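Local coordinates for BAT-2 beta-lactamase (Bacillus atrophaeus, PDB 6W5G), which hydrolyses the beta-lactam ring of antibiotics as a class D beta-lactamase of the serine-dependent, penicillin-recognising family, at residues A[181-186]-A[235-240]; A[142-147]-A[187-192]. All coordinates share one frame; numbering follows the deposited sequence.

Contact 1: residues A[181-186]-A[235-240]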
ATOM      1  N   HIS A 181      -6.258   4.144  -9.278  1.00 10.95           N
ATOM      2  CA  HIS A 181      -7.171   3.265 -10.003  1.00 11.88           C
ATOM      3  C   HIS A 181      -8.053   2.475  -9.048  1.00 10.96           C
ATOM      4  O   HIS A 181      -9.235   2.253  -9.332  1.00 12.00           O
ATOM      5  CB  HIS A 181      -6.385   2.334 -10.924  1.00 13.71           C
ATOM      6  CG  HIS A 181      -5.683   3.048 -12.036  1.00 19.37           C
ATOM      7  ND1 HIS A 181      -4.551   2.551 -12.643  1.00 22.88           N
ATOM      8  CD2 HIS A 181      -5.938   4.237 -12.630  1.00 22.86           C
ATOM      9  CE1 HIS A 181      -4.153   3.391 -13.584  1.00 24.01           C
ATOM     10  NE2 HIS A 181      -4.980   4.421 -13.598  1.00 23.92           N
ATOM     11  N   LEU A 182      -7.498   2.041  -7.915  1.00 10.34           N
ATOM     12  CA  LEU A 182      -8.308   1.357  -6.916  1.00 10.83           C
ATOM     13  C   LEU A 182      -9.345   2.297  -6.316  1.00 10.50           C
ATOM     14  O   LEU A 182     -10.517   1.922  -6.153  1.00 10.13           O
ATOM     15  CB  LEU A 182      -7.404   0.785  -5.829  1.00 10.29           C
ATOM     16  CG  LEU A 182      -8.128   0.143  -4.645  1.00  9.35           C
ATOM     17  CD1 LEU A 182      -9.076  -0.959  -5.106  1.00 10.38           C
ATOM     18  CD2 LEU A 182      -7.126  -0.378  -3.611  1.00 10.53           C
ATOM     19  N   TYR A 183      -8.933   3.527  -5.989  1.00 10.62           N
ATOM     20  CA  TYR A 183      -9.873   4.509  -5.457  1.00 12.07           C
ATOM     21  C   TYR A 183     -11.032   4.742  -6.420  1.00 12.67           C
ATOM     22  O   TYR A 183     -12.202   4.739  -6.016  1.00 12.52           O
ATOM     23  CB  TYR A 183      -9.148   5.828  -5.168  1.00 12.64           C
ATOM     24  CG  TYR A 183     -10.088   6.913  -4.700  1.00 14.10           C
ATOM     25  CD1 TYR A 183     -10.426   7.035  -3.357  1.00 15.79           C
ATOM     26  CD2 TYR A 183     -10.669   7.792  -5.602  1.00 15.55           C
ATOM     27  CE1 TYR A 183     -11.304   8.012  -2.931  1.00 17.46           C
ATOM     28  CE2 TYR A 183     -11.538   8.767  -5.186  1.00 16.70           C
ATOM     29  CZ  TYR A 183     -11.853   8.877  -3.851  1.00 17.39           C
ATOM     30  OH  TYR A 183     -12.728   9.852  -3.422  1.00 20.31           O
ATOM     31  N   LYS A 184     -10.720   4.979  -7.698  1.00 12.02           N
ATOM     32  CA  LYS A 184     -11.730   5.244  -8.716  1.00 12.56           C
ATOM     33  C   LYS A 184     -12.409   3.983  -9.226  1.00 13.11           C
ATOM     34  O   LYS A 184     -13.382   4.089  -9.983  1.00 14.69           O
ATOM     35  CB  LYS A 184     -11.093   5.987  -9.892  1.00 13.40           C
ATOM     36  CG  LYS A 184     -10.520   7.322  -9.488  1.00 15.48           C
ATOM     37  CD  LYS A 184      -9.948   8.083 -10.662  1.00 18.71           C
ATOM     38  CE  LYS A 184      -9.541   9.487 -10.240  1.00 21.11           C
ATOM     39  NZ  LYS A 184      -8.759  10.174 -11.306  1.00 23.82           N
ATOM     40  N   GLU A 185     -11.926   2.810  -8.823  1.00 13.57           N
ATOM     41  CA  GLU A 185     -12.465   1.524  -9.274  1.00 13.92           C
ATOM     42  C   GLU A 185     -12.358   1.364 -10.789  1.00 15.66           C
ATOM     43  O   GLU A 185     -13.214   0.759 -11.443  1.00 17.38           O
ATOM     44  CB  GLU A 185     -13.860   1.251  -8.712  1.00 14.63           C
ATOM     45  CG  GLU A 185     -13.801   1.407  -7.205  1.00 14.77           C
ATOM     46  CD  GLU A 185     -15.007   0.912  -6.467  1.00 15.33           C
ATOM     47  OE1 GLU A 185     -15.965   0.406  -7.096  1.00 15.52           O
ATOM     48  OE2 GLU A 185     -14.986   1.040  -5.231  1.00 16.89           O
ATOM     49  N   ASP A 186     -11.277   1.918 -11.332  1.00 16.02           N
ATOM     50  CA  ASP A 186     -10.845   1.695 -12.710  1.00 18.83           C
ATOM     51  C   ASP A 186      -9.826   0.554 -12.747  1.00 17.50           C
ATOM     52  O   ASP A 186      -8.688   0.712 -13.188  1.00 19.28           O
ATOM     53  CB  ASP A 186     -10.234   2.973 -13.277  1.00 21.43           C
ATOM     54  CG  ASP A 186     -11.248   4.088 -13.451  1.00 27.71           C
ATOM     55  OD1 ASP A 186     -12.436   3.791 -13.716  1.00 31.30           O
ATOM     56  OD2 ASP A 186     -10.847   5.268 -13.331  1.00 28.78           O
ATOM     57  N   ASN A 235     -16.136  16.341   0.944  1.00 30.56           N
ATOM     58  CA  ASN A 235     -16.004  16.979  -0.365  1.00 30.94           C
ATOM     59  C   ASN A 235     -14.587  16.984  -0.927  1.00 28.78           C
ATOM     60  O   ASN A 235     -14.348  17.638  -1.948  1.00 29.83           O
ATOM     61  CB  ASN A 235     -16.591  18.397  -0.404  1.00 33.14           C
ATOM     62  CG  ASN A 235     -18.042  18.438   0.019  1.00 35.48           C
ATOM     63  OD1 ASN A 235     -18.387  19.042   1.033  1.00 37.07           O
ATOM     64  ND2 ASN A 235     -18.904  17.796  -0.761  1.00 35.63           N
ATOM     65  N   HIS A 236     -13.640  16.275  -0.312  1.00 26.01           N
ATOM     66  CA  HIS A 236     -12.287  16.249  -0.852  1.00 23.78           C
ATOM     67  C   HIS A 236     -11.652  14.890  -0.611  1.00 21.75           C
ATOM     68  O   HIS A 236     -11.871  14.261   0.425  1.00 24.17           O
ATOM     69  CB  HIS A 236     -11.395  17.340  -0.240  1.00 25.96           C
ATOM     70  CG  HIS A 236     -11.878  18.734  -0.495  1.00 28.24           C
ATOM     71  ND1 HIS A 236     -11.564  19.434  -1.639  1.00 29.01           N
ATOM     72  CD2 HIS A 236     -12.655  19.557   0.249  1.00 29.52           C
ATOM     73  CE1 HIS A 236     -12.127  20.628  -1.591  1.00 30.08           C
ATOM     74  NE2 HIS A 236     -12.795  20.729  -0.457  1.00 29.83           N
ATOM     75  N   SER A 237     -10.857  14.445  -1.574  1.00 17.15           N
ATOM     76  CA  SER A 237     -10.089  13.229  -1.374  1.00 16.05           C
ATOM     77  C   SER A 237      -8.760  13.362  -2.096  1.00 14.08           C
ATOM     78  O   SER A 237      -8.647  14.087  -3.086  1.00 15.01           O
ATOM     79  CB  SER A 237     -10.851  11.985  -1.831  1.00 17.87           C
ATOM     80  OG  SER A 237     -11.256  12.110  -3.177  1.00 19.23           O
ATOM     81  N   TYR A 238      -7.756  12.654  -1.581  1.00 12.23           N
ATOM     82  CA  TYR A 238      -6.384  12.783  -2.046  1.00 11.35           C
ATOM     83  C   TYR A 238      -5.718  11.416  -2.010  1.00 10.92           C
ATOM     84  O   TYR A 238      -5.905  10.659  -1.059  1.00 11.93           O
ATOM     85  CB  TYR A 238      -5.583  13.758  -1.162  1.00 11.33           C
ATOM     86  CG  TYR A 238      -6.266  15.100  -0.957  1.00 12.52           C
ATOM     87  CD1 TYR A 238      -7.281  15.255  -0.012  1.00 14.12           C
ATOM     88  CD2 TYR A 238      -5.903  16.209  -1.716  1.00 14.28           C
ATOM     89  CE1 TYR A 238      -7.916  16.469   0.163  1.00 14.28           C
ATOM     90  CE2 TYR A 238      -6.530  17.436  -1.539  1.00 14.66           C
ATOM     91  CZ  TYR A 238      -7.533  17.560  -0.599  1.00 15.27           C
ATOM     92  OH  TYR A 238      -8.169  18.773  -0.422  1.00 17.56           O
ATOM     93  N   ILE A 239      -4.946  11.108  -3.053  1.00 10.67           N
ATOM     94  CA  ILE A 239      -4.125   9.899  -3.131  1.00  9.89           C
ATOM     95  C   ILE A 239      -2.711  10.284  -2.731  1.00  9.32           C
ATOM     96  O   ILE A 239      -2.216  11.340  -3.137  1.00 11.29           O
ATOM     97  CB  ILE A 239      -4.114   9.342  -4.572  1.00 10.97           C
ATOM     98  CG1 ILE A 239      -5.505   9.377  -5.206  1.00 12.62           C
ATOM     99  CG2 ILE A 239      -3.480   7.951  -4.627  1.00 10.91           C
ATOM    100  CD1 ILE A 239      -6.545   8.547  -4.481  1.00 14.04           C
ATOM    101  N   PHE A 240      -2.041   9.434  -1.956  1.00  9.27           N
ATOM    102  CA  PHE A 240      -0.675   9.752  -1.566  1.00  8.33           C
ATOM    103  C   PHE A 240       0.226   8.530  -1.661  1.00  8.81           C
ATOM    104  O   PHE A 240      -0.218   7.381  -1.540  1.00  9.14           O
ATOM    105  CB  PHE A 240      -0.601  10.342  -0.144  1.00  9.22           C
ATOM    106  CG  PHE A 240      -1.220   9.457   0.897  1.00 10.02           C
ATOM    107  CD1 PHE A 240      -0.552   8.327   1.371  1.00 10.47           C
ATOM    108  CD2 PHE A 240      -2.482   9.746   1.397  1.00 12.20           C
ATOM    109  CE1 PHE A 240      -1.145   7.494   2.301  1.00 11.51           C
ATOM    110  CE2 PHE A 240      -3.072   8.924   2.339  1.00 11.58           C
ATOM    111  CZ  PHE A 240      -2.398   7.805   2.799  1.00 11.83           C
TER
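Tyr183 and Ser237 join the last turn of helix 172-184 to the start of strand 236-244, in the central antiparallel sheet of the penicillin-binding transpeptidase fold. The phenol is sent across to the strand because CG of Tyr183 lies anti to the backbone N (chi1 176°), and its hydroxyl arrives beside the serine. Ser237 answers with OG set between its own backbone N and carbonyl carbon (chi1 55°), and the serine hydroxyl donates to the phenol oxygen: Ser237 OG to Tyr183 OH is 2.7 Å. This leaves Ser237 CB in van der Waals contact, 3.3 Å from Tyr183 OH.

Nearer the helix, the contact is apolar. Ile239 crosses the base of the tyrosine side chain at a slant, and its CD1 methyl alone makes the touch. CD1, at the end of the isoleucine chain, comes nearer the helix than its CB does. Strand residues two apart thus grip one aromatic side chain, the polar one at its hydroxyl and the branched one at its base. Phe230 of the adjacent strand 225-233 meets the tyrosine ring edge-to-face, adding a second strand to the seat. Just beyond, a Schellman motif with Glu185 at positive phi ends the helix. At the base of the phenol, Ile239 CD1 stands 3.8 Å from Tyr183 CB and 3.9 Å from Tyr183 CG.

Contact 2: residues A[142-147]-A[187-192]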
ATOM      1  N   LYS A 142       0.729 -14.093 -12.444  1.00 13.73           N
ATOM      2  CA  LYS A 142       1.309 -13.439 -13.614  1.00 16.10           C
ATOM      3  C   LYS A 142       0.231 -12.811 -14.489  1.00 15.16           C
ATOM      4  O   LYS A 142       0.372 -11.667 -14.944  1.00 14.85           O
ATOM      5  CB  LYS A 142       2.124 -14.454 -14.419  1.00 17.89           C
ATOM      6  CG  LYS A 142       2.879 -13.847 -15.590  1.00 21.51           C
ATOM      7  CD  LYS A 142       4.005 -12.934 -15.109  1.00 24.90           C
ATOM      8  CE  LYS A 142       4.965 -12.603 -16.238  1.00 25.98           C
ATOM      9  NZ  LYS A 142       6.067 -11.691 -15.810  1.00 25.99           N
ATOM     10  N   ASP A 143      -0.847 -13.556 -14.757  1.00 14.60           N
ATOM     11  CA  ASP A 143      -1.929 -13.028 -15.583  1.00 15.98           C
ATOM     12  C   ASP A 143      -2.502 -11.753 -14.974  1.00 13.88           C
ATOM     13  O   ASP A 143      -2.679 -10.743 -15.668  1.00 14.25           O
ATOM     14  CB  ASP A 143      -3.015 -14.096 -15.768  1.00 19.64           C
ATOM     15  CG  ASP A 143      -4.214 -13.602 -16.584  1.00 26.14           C
ATOM     16  OD1 ASP A 143      -4.014 -12.909 -17.602  1.00 28.57           O
ATOM     17  OD2 ASP A 143      -5.363 -13.939 -16.227  1.00 29.44           O
ATOM     18  N   TRP A 144      -2.760 -11.766 -13.664  1.00 14.26           N
ATOM     19  CA  TRP A 144      -3.379 -10.605 -13.036  1.00 12.89           C
ATOM     20  C   TRP A 144      -2.434  -9.410 -12.978  1.00 13.13           C
ATOM     21  O   TRP A 144      -2.864  -8.273 -13.208  1.00 13.59           O
ATOM     22  CB  TRP A 144      -3.927 -10.975 -11.657  1.00 12.55           C
ATOM     23  CG  TRP A 144      -5.309 -11.538 -11.753  1.00 13.70           C
ATOM     24  CD1 TRP A 144      -5.678 -12.858 -11.654  1.00 15.66           C
ATOM     25  CD2 TRP A 144      -6.512 -10.806 -12.007  1.00 15.78           C
ATOM     26  NE1 TRP A 144      -7.034 -12.978 -11.823  1.00 17.41           N
ATOM     27  CE2 TRP A 144      -7.571 -11.735 -12.036  1.00 16.91           C
ATOM     28  CE3 TRP A 144      -6.796  -9.452 -12.212  1.00 16.64           C
ATOM     29  CZ2 TRP A 144      -8.900 -11.354 -12.262  1.00 17.52           C
ATOM     30  CZ3 TRP A 144      -8.123  -9.073 -12.439  1.00 17.37           C
ATOM     31  CH2 TRP A 144      -9.154 -10.022 -12.457  1.00 17.60           C
ATOM     32  N   LEU A 145      -1.147  -9.633 -12.683  1.00 12.45           N
ATOM     33  CA  LEU A 145      -0.225  -8.500 -12.638  1.00 12.53           C
ATOM     34  C   LEU A 145      -0.020  -7.908 -14.023  1.00 13.80           C
ATOM     35  O   LEU A 145       0.225  -6.706 -14.154  1.00 13.80           O
ATOM     36  CB  LEU A 145       1.117  -8.895 -12.011  1.00 12.38           C
ATOM     37  CG  LEU A 145       1.053  -9.244 -10.514  1.00 13.13           C
ATOM     38  CD1 LEU A 145       2.442  -9.432  -9.907  1.00 15.60           C
ATOM     39  CD2 LEU A 145       0.264  -8.206  -9.716  1.00 13.33           C
ATOM     40  N   HIS A 146      -0.114  -8.730 -15.064  1.00 15.84           N
ATOM     41  CA  HIS A 146      -0.067  -8.186 -16.413  1.00 18.33           C
ATOM     42  C   HIS A 146      -1.335  -7.405 -16.716  1.00 18.67           C
ATOM     43  O   HIS A 146      -1.283  -6.334 -17.330  1.00 18.70           O
ATOM     44  CB  HIS A 146       0.109  -9.314 -17.427  1.00 19.53           C
ATOM     45  CG  HIS A 146       0.330  -8.831 -18.828  1.00 21.39           C
ATOM     46  ND1 HIS A 146       1.418  -8.061 -19.183  1.00 22.37           N
ATOM     47  CD2 HIS A 146      -0.401  -8.992 -19.956  1.00 22.52           C
ATOM     48  CE1 HIS A 146       1.350  -7.776 -20.471  1.00 23.46           C
ATOM     49  NE2 HIS A 146       0.256  -8.330 -20.963  1.00 23.92           N
ATOM     50  N   ARG A 147      -2.484  -7.932 -16.293  1.00 17.70           N
ATOM     51  CA  ARG A 147      -3.749  -7.276 -16.585  1.00 19.26           C
ATOM     52  C   ARG A 147      -3.822  -5.896 -15.943  1.00 19.29           C
ATOM     53  O   ARG A 147      -4.366  -4.956 -16.537  1.00 20.80           O
ATOM     54  CB  ARG A 147      -4.894  -8.158 -16.112  1.00 20.82           C
ATOM     55  CG  ARG A 147      -6.201  -7.779 -16.681  1.00 23.30           C
ATOM     56  CD  ARG A 147      -7.176  -8.903 -16.478  1.00 24.30           C
ATOM     57  NE  ARG A 147      -8.505  -8.492 -16.870  1.00 24.76           N
ATOM     58  CZ  ARG A 147      -9.598  -9.149 -16.514  1.00 23.61           C
ATOM     59  NH1 ARG A 147      -9.486 -10.242 -15.776  1.00 25.30           N
ATOM     60  NH2 ARG A 147     -10.785  -8.723 -16.910  1.00 24.57           N
ATOM     61  N   LEU A 187     -10.245  -0.595 -12.237  1.00 15.54           N
ATOM     62  CA  LEU A 187      -9.479  -1.830 -12.282  1.00 13.63           C
ATOM     63  C   LEU A 187     -10.436  -2.943 -12.664  1.00 13.76           C
ATOM     64  O   LEU A 187     -11.645  -2.837 -12.427  1.00 16.23           O
ATOM     65  CB  LEU A 187      -8.879  -2.163 -10.908  1.00 13.89           C
ATOM     66  CG  LEU A 187      -7.743  -1.271 -10.414  1.00 13.15           C
ATOM     67  CD1 LEU A 187      -7.390  -1.616  -8.976  1.00 14.08           C
ATOM     68  CD2 LEU A 187      -6.514  -1.357 -11.323  1.00 13.48           C
ATOM     69  N   PRO A 188      -9.928  -4.036 -13.229  1.00 13.30           N
ATOM     70  CA  PRO A 188     -10.818  -5.127 -13.657  1.00 14.42           C
ATOM     71  C   PRO A 188     -11.194  -6.107 -12.554  1.00 15.15           C
ATOM     72  O   PRO A 188     -11.169  -7.322 -12.766  1.00 17.29           O
ATOM     73  CB  PRO A 188     -10.014  -5.819 -14.764  1.00 16.59           C
ATOM     74  CG  PRO A 188      -8.597  -5.561 -14.415  1.00 17.22           C
ATOM     75  CD  PRO A 188      -8.532  -4.256 -13.643  1.00 15.30           C
ATOM     76  N   PHE A 189     -11.549  -5.603 -11.379  1.00 13.19           N
ATOM     77  CA  PHE A 189     -12.054  -6.428 -10.291  1.00 12.18           C
ATOM     78  C   PHE A 189     -13.528  -6.115 -10.062  1.00 12.66           C
ATOM     79  O   PHE A 189     -14.013  -5.039 -10.422  1.00 13.64           O
ATOM     80  CB  PHE A 189     -11.280  -6.156  -8.990  1.00 11.84           C
ATOM     81  CG  PHE A 189      -9.820  -6.505  -9.074  1.00 11.86           C
ATOM     82  CD1 PHE A 189      -9.408  -7.829  -9.070  1.00 11.44           C
ATOM     83  CD2 PHE A 189      -8.856  -5.505  -9.151  1.00 12.77           C
ATOM     84  CE1 PHE A 189      -8.062  -8.157  -9.143  1.00 11.91           C
ATOM     85  CE2 PHE A 189      -7.513  -5.820  -9.232  1.00 12.12           C
ATOM     86  CZ  PHE A 189      -7.113  -7.156  -9.238  1.00 12.28           C
ATOM     87  N   ASP A 190     -14.236  -7.068  -9.452  1.00 11.69           N
ATOM     88  CA  ASP A 190     -15.599  -6.805  -9.007  1.00 12.81           C
ATOM     89  C   ASP A 190     -15.595  -5.613  -8.057  1.00 11.91           C
ATOM     90  O   ASP A 190     -14.718  -5.487  -7.197  1.00 12.07           O
ATOM     91  CB  ASP A 190     -16.171  -8.017  -8.258  1.00 15.03           C
ATOM     92  CG  ASP A 190     -16.321  -9.254  -9.129  1.00 18.25           C
ATOM     93  OD1 ASP A 190     -16.363  -9.133 -10.364  1.00 20.33           O
ATOM     94  OD2 ASP A 190     -16.435 -10.366  -8.551  1.00 18.50           O
ATOM     95  N   LYS A 191     -16.577  -4.728  -8.220  1.00 12.19           N
ATOM     96  CA  LYS A 191     -16.648  -3.557  -7.348  1.00 12.04           C
ATOM     97  C   LYS A 191     -16.730  -3.906  -5.865  1.00 12.27           C
ATOM     98  O   LYS A 191     -16.024  -3.257  -5.071  1.00 12.15           O
ATOM     99  CB  LYS A 191     -17.784  -2.620  -7.782  1.00 13.10           C
ATOM    100  CG  LYS A 191     -17.514  -1.908  -9.111  1.00 15.00           C
ATOM    101  CD  LYS A 191     -18.732  -1.121  -9.601  1.00 16.76           C
ATOM    102  CE  LYS A 191     -18.944   0.162  -8.798  1.00 17.32           C
ATOM    103  NZ  LYS A 191     -17.813   1.143  -8.922  1.00 17.53           N
ATOM    104  N   PRO A 192     -17.540  -4.877  -5.422  1.00 12.63           N
ATOM    105  CA  PRO A 192     -17.534  -5.202  -3.986  1.00 12.61           C
ATOM    106  C   PRO A 192     -16.185  -5.667  -3.475  1.00 11.44           C
ATOM    107  O   PRO A 192     -15.858  -5.416  -2.309  1.00 11.88           O
ATOM    108  CB  PRO A 192     -18.628  -6.274  -3.841  1.00 14.84           C
ATOM    109  CG  PRO A 192     -18.962  -6.697  -5.237  1.00 17.69           C
ATOM    110  CD  PRO A 192     -18.636  -5.562  -6.136  1.00 14.82           C
TER
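A chi1 of -164° turns CG of Arg147 away from its own backbone N, and the chain, extended from CG to NE, runs alongside Pro188; a chi1 of -63°, with CG opposite the carbonyl carbon, lays the Phe189 ring against one face of the Trp144 indole. The contact joins helix 138-147 to the linker ahead of helix 191-200, within the helical part of the transpeptidase fold, and the linker bends at Pro188 in an inverse gamma turn. The six-membered ring of Trp144 and the Phe189 ring form an offset, parallel-displaced pair with little overlap: the planes differ by 13° and the centroids are 4.8 Å apart. Phe189 CE1 lies 3.4 Å from Trp144 CZ3. At the indole edge, Pro188 O lies in the ring plane, 3.4 Å from Trp144 CH2 and 3.5 Å from Trp144 CZ3, an approach shared by two C-H groups and weak at most. Gln88 of helix 81-88 touches both aromatic residues, with Ile85 against Trp144 and Leu84 against Phe189. Nearer solvent, Arg147 and Pro188 run past one another in opposite senses. Pro188 CB lies over one guanidinium face, toward its rim, 3.7 Å from Arg147 NH2.

Overall arrangement
Contacts 1 and 2 have centres about 17 Å apart and are joined by one continuous piece of chain, 181-192, which leaves helix 172-184 and enters helix 191-200. Along the sequence the segments alternate: 142-147, 181-186, 187-192, 235-240. The last turn of helix 172-184 is fixed to strand 236-244, an inner strand of the central sheet, and the linker after it to helix 138-147. Between them, Glu185 OE1 and Lys191 NZ form a salt bridge of 2.7 Å, and Leu187 packs on His181 and Leu182. This is consistent with a continuous connection, through the linker, between the six-stranded sheet and the helical part of this beta-lactamase.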